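Putative oxidoreductase (PDB 3L6D) is a putative oxidoreductase that probably binds NADP through a Rossmann-type domain, its substrate not being established. Local coordinates at residues Q254-A258 / Q259-T263. Numbering follows the deposited sequence.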
# COMPACT_ATOMS: atom_id res chain seq x y z
N GLN B 254 18.04 3.79 -11.35
CA GLN B 254 19.45 3.79 -11.70
C GLN B 254 20.35 3.36 -10.51
O GLN B 254 21.29 2.56 -10.70
CB GLN B 254 19.83 5.16 -12.27
CG GLN B 254 21.04 5.15 -13.12
CD GLN B 254 22.12 5.99 -12.51
OE1 GLN B 254 23.13 5.47 -12.03
NE2 GLN B 254 21.92 7.32 -12.52
N SER B 255 20.04 3.86 -9.31
CA SER B 255 20.75 3.43 -8.09
C SER B 255 20.53 1.94 -7.84
O SER B 255 21.41 1.24 -7.36
CB SER B 255 20.27 4.20 -6.88
OG SER B 255 20.19 5.57 -7.19
N LEU B 256 19.32 1.49 -8.13
CA LEU B 256 19.00 0.07 -7.99
C LEU B 256 19.79 -0.75 -9.01
O LEU B 256 20.39 -1.78 -8.67
CB LEU B 256 17.49 -0.17 -8.14
CG LEU B 256 16.52 0.37 -7.07
CD1 LEU B 256 15.10 0.05 -7.45
CD2 LEU B 256 16.85 -0.12 -5.66
N HIS B 257 19.80 -0.30 -10.26
CA HIS B 257 20.59 -0.97 -11.31
C HIS B 257 22.10 -1.00 -10.99
O HIS B 257 22.72 -2.07 -11.08
CB HIS B 257 20.30 -0.35 -12.70
CG HIS B 257 19.00 -0.79 -13.32
ND1 HIS B 257 18.89 -1.17 -14.64
CD2 HIS B 257 17.75 -0.91 -12.79
CE1 HIS B 257 17.64 -1.51 -14.91
NE2 HIS B 257 16.92 -1.35 -13.80
N ALA B 258 22.67 0.14 -10.60
CA ALA B 258 24.09 0.19 -10.18
C ALA B 258 24.42 -0.81 -9.06
O ALA B 258 25.50 -1.38 -9.03
CB ALA B 258 24.54 1.61 -9.79
N GLN B 259 23.48 -1.04 -8.14
CA GLN B 259 23.72 -2.00 -7.06
C GLN B 259 23.58 -3.44 -7.55
O GLN B 259 23.94 -4.39 -6.83
CB GLN B 259 22.83 -1.69 -5.83
CG GLN B 259 23.19 -2.40 -4.50
CD GLN B 259 24.59 -2.08 -3.92
OE1 GLN B 259 25.20 -1.07 -4.27
NE2 GLN B 259 25.09 -2.96 -3.03
N GLY B 260 23.06 -3.62 -8.76
CA GLY B 260 22.90 -4.96 -9.33
C GLY B 260 21.62 -5.69 -8.92
O GLY B 260 21.48 -6.91 -9.13
N VAL B 261 20.67 -4.95 -8.35
CA VAL B 261 19.41 -5.55 -7.92
C VAL B 261 18.44 -5.75 -9.09
O VAL B 261 18.37 -4.93 -10.01
CB VAL B 261 18.72 -4.74 -6.78
CG1 VAL B 261 19.72 -4.34 -5.72
CG2 VAL B 261 18.06 -3.51 -7.31
N TRP B 262 17.69 -6.86 -9.02
CA TRP B 262 16.64 -7.18 -9.98
C TRP B 262 15.34 -6.63 -9.41
O TRP B 262 14.88 -7.06 -8.35
CB TRP B 262 16.51 -8.69 -10.13
CG TRP B 262 15.46 -9.18 -11.11
CD1 TRP B 262 15.34 -8.84 -12.43
CD2 TRP B 262 14.41 -10.13 -10.85
NE1 TRP B 262 14.28 -9.52 -13.01
CE2 TRP B 262 13.69 -10.31 -12.05
CE3 TRP B 262 14.01 -10.84 -9.71
CZ2 TRP B 262 12.59 -11.17 -12.15
CZ3 TRP B 262 12.90 -11.69 -9.80
CH2 TRP B 262 12.21 -11.85 -11.02
N THR B 263 14.77 -5.67 -10.11
CA THR B 263 13.53 -5.05 -9.67
C THR B 263 12.59 -4.94 -10.84
O THR B 263 12.33 -3.85 -11.32
CB THR B 263 13.76 -3.64 -9.10
OG1 THR B 263 14.33 -2.83 -10.13
CG2 THR B 263 14.69 -3.68 -7.90
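Leu256 and Val261 pack against each other where helix 242-259 ends in a Schellman motif. The chain then turns through Gly260 toward helix 264-281, within the helical C-terminal domain that resembles those of reductive aminases. The two side chains meet at a slant. CG2 of Val261 lies 3.5 Å from CB of Leu256, tighter than usual for two carbons. With chi1 at -45° placing CG1 beside the backbone N, CG2 falls between the backbone N and the carbonyl carbon of Val261, and it faces the last helical turn. Further out, CD1 of Leu256 reaches CG2 of Thr263 at 3.8 Å. These two side chains cross at about a right angle. Leu256 also touches Phe200, and Thr177 of the second subunit, so this residue reaches the dimer interface; Val261 and Thr263 lean on helix 169-199. An alanine in place of Leu256 would keep CB against Val261 but would probably leave the Thr263 methyl without its partner and open a gap beside Phe200.

The backbone closes the turn. Gly260 has a positive phi (85°), where a CB would jam against the carbonyl oxygen of Gln259. Gly260 N donates to O of His257 at 2.8 Å, from well above the carbonyl plane. Gln259 N bonds to O of Ser255, while its side-chain NE2 bonds to Arg199 O. Val261 N donates to O of Leu256 at 3.2 Å, tilted 26° from the carbonyl plane.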